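Amide synthase (Vibrio cholerae, PDB 1L5A) is a nonribosomal peptide synthetase condensation enzyme of vibriobactin biosynthesis, probably catalysing amide bond formation. Local coordinates at residues A[339-342]-A[348-351]. Sequence-based numbering, arbitrary orientation.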
ATOM      1  N   PHE A 339      17.023  17.293  14.646  1.00 43.23           N
ATOM      2  CA  PHE A 339      16.301  18.537  14.373  1.00 42.09           C
ATOM      3  C   PHE A 339      16.842  19.840  14.956  1.00 37.94           C
ATOM      4  O   PHE A 339      17.245  19.895  16.115  1.00 42.26           O
ATOM      5  CB  PHE A 339      14.860  18.334  14.799  1.00 42.36           C
ATOM      6  CG  PHE A 339      14.218  17.141  14.159  1.00 45.99           C
ATOM      7  CD1 PHE A 339      13.514  16.217  14.927  1.00 35.32           C
ATOM      8  CD2 PHE A 339      14.286  16.963  12.774  1.00 49.11           C
ATOM      9  CE1 PHE A 339      12.880  15.141  14.328  1.00 45.95           C
ATOM     10  CE2 PHE A 339      13.657  15.889  12.160  1.00 47.45           C
ATOM     11  CZ  PHE A 339      12.949  14.973  12.937  1.00 48.95           C
ATOM     12  N   GLU A 340      16.843  20.889  14.137  1.00 33.95           N
ATOM     13  CA  GLU A 340      17.328  22.204  14.556  1.00 39.95           C
ATOM     14  C   GLU A 340      16.261  22.912  15.374  1.00 39.35           C
ATOM     15  O   GLU A 340      15.080  22.602  15.255  1.00 42.81           O
ATOM     16  CB  GLU A 340      17.633  23.090  13.344  1.00 46.31           C
ATOM     17  CG  GLU A 340      18.472  22.455  12.253  1.00 59.07           C
ATOM     18  CD  GLU A 340      18.568  23.338  11.019  1.00 64.85           C
ATOM     19  OE1 GLU A 340      19.182  24.428  11.103  1.00 73.20           O
ATOM     20  OE2 GLU A 340      18.022  22.946   9.964  1.00 66.05           O
ATOM     21  N   SER A 341      16.670  23.869  16.194  1.00 36.84           N
ATOM     22  CA  SER A 341      15.700  24.615  16.974  1.00 38.56           C
ATOM     23  C   SER A 341      14.896  25.483  15.978  1.00 37.48           C
ATOM     24  O   SER A 341      15.378  25.813  14.888  1.00 33.66           O
ATOM     25  CB  SER A 341      16.420  25.472  18.014  1.00 41.94           C
ATOM     26  OG  SER A 341      17.299  26.384  17.387  1.00 50.88           O
ATOM     27  N   PRO A 342      13.655  25.848  16.329  1.00 33.09           N
ATOM     28  CA  PRO A 342      12.847  26.664  15.408  1.00 32.48           C
ATOM     29  C   PRO A 342      13.449  28.047  15.125  1.00 33.15           C
ATOM     30  O   PRO A 342      13.986  28.696  16.026  1.00 33.12           O
ATOM     31  CB  PRO A 342      11.504  26.746  16.124  1.00 33.38           C
ATOM     32  CG  PRO A 342      11.911  26.776  17.590  1.00 33.12           C
ATOM     33  CD  PRO A 342      13.010  25.726  17.651  1.00 33.10           C
ATOM     34  N   GLN A 348      18.251  34.686  17.279  1.00 36.86           N
ATOM     35  CA  GLN A 348      18.998  33.476  17.595  1.00 39.79           C
ATOM     36  C   GLN A 348      18.058  32.722  18.519  1.00 34.05           C
ATOM     37  O   GLN A 348      17.378  33.324  19.340  1.00 36.46           O
ATOM     38  CB  GLN A 348      20.294  33.777  18.346  1.00 38.19           C
ATOM     39  CG  GLN A 348      21.260  34.664  17.593  1.00 57.77           C
ATOM     40  CD  GLN A 348      21.350  34.304  16.127  1.00 66.04           C
ATOM     41  OE1 GLN A 348      21.601  33.147  15.775  1.00 67.59           O
ATOM     42  NE2 GLN A 348      21.145  35.296  15.256  1.00 70.21           N
ATOM     43  N   THR A 349      18.016  31.409  18.376  1.00 36.26           N
ATOM     44  CA  THR A 349      17.158  30.588  19.210  1.00 33.72           C
ATOM     45  C   THR A 349      17.991  29.639  20.068  1.00 33.16           C
ATOM     46  O   THR A 349      18.814  28.871  19.574  1.00 34.69           O
ATOM     47  CB  THR A 349      16.179  29.777  18.330  1.00 37.50           C
ATOM     48  OG1 THR A 349      15.276  30.683  17.685  1.00 44.02           O
ATOM     49  CG2 THR A 349      15.388  28.761  19.159  1.00 32.81           C
ATOM     50  N   GLU A 350      17.787  29.710  21.369  1.00 35.20           N
ATOM     51  CA  GLU A 350      18.487  28.830  22.285  1.00 41.46           C
ATOM     52  C   GLU A 350      17.387  27.928  22.853  1.00 40.21           C
ATOM     53  O   GLU A 350      16.478  28.384  23.558  1.00 40.90           O
ATOM     54  CB  GLU A 350      19.177  29.655  23.384  1.00 45.46           C
ATOM     55  CG  GLU A 350      19.734  28.852  24.563  1.00 61.37           C
ATOM     56  CD  GLU A 350      20.287  29.752  25.675  1.00 69.92           C
ATOM     57  OE1 GLU A 350      21.346  30.388  25.454  1.00 71.54           O
ATOM     58  OE2 GLU A 350      19.657  29.832  26.760  1.00 63.22           O
ATOM     59  N   LEU A 351      17.448  26.649  22.508  1.00 35.10           N
ATOM     60  CA  LEU A 351      16.451  25.695  22.976  1.00 32.10           C
ATOM     61  C   LEU A 351      16.972  24.967  24.202  1.00 32.31           C
ATOM     62  O   LEU A 351      18.152  24.622  24.272  1.00 32.14           O
ATOM     63  CB  LEU A 351      16.152  24.697  21.860  1.00 34.77           C
ATOM     64  CG  LEU A 351      14.960  23.750  21.989  1.00 37.54           C
ATOM     65  CD1 LEU A 351      14.616  23.194  20.597  1.00 29.74           C
ATOM     66  CD2 LEU A 351      15.269  22.648  22.986  1.00 26.61           C
TER
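With chi1 at -66°, T349 swings its hydroxyl beside its own backbone N and sends CG2 anti to that nitrogen, which sets the oxygen against the P342 carbonyl and the methyl group between that carbonyl and S341. The hydroxyl donates the one hydrogen bond between 339-342 and 348-351: T349 OG1 lies 2.9 Å from P342 O and meets it almost end-on, the C=O...OG1 angle being 167°. The side chains of P342 and T349 cross at about a right angle, with CD of the pyrrolidine the nearest ring atom, 4.1 Å from T349 CG2. S341 lies alongside the same methyl group, its OG 3.5 Å and its CB 3.6 Å from T349 CG2. Further along the strand, L351 holds CG anti to its backbone N (chi1 -169°) and meets S341 CB with both its CB and its CD1, each at 3.9 Å; L351 CD1 also lies 4.2 Å from P342 CD.

The contact lies in the connection between two sheets of the condensation domain. The chain leaves strand 333-337 of one sheet, passes through 339-342 and turns back to enter strand 348-356, an edge strand of the other, which pairs with strand 22-30 through backbone bonds of Q348 to T30 and E350 to R28. P342 and L351 both pack on L27 and E138, so these two side chains sit where helix 131-150 packs near strand 22-30. A single side-chain-to-backbone hydrogen bond, flanked by a small patch of methyl and methylene groups, thus ties the extended linker to the strand it feeds, while the threonine hydroxyl satisfies the carbonyl of the buried proline.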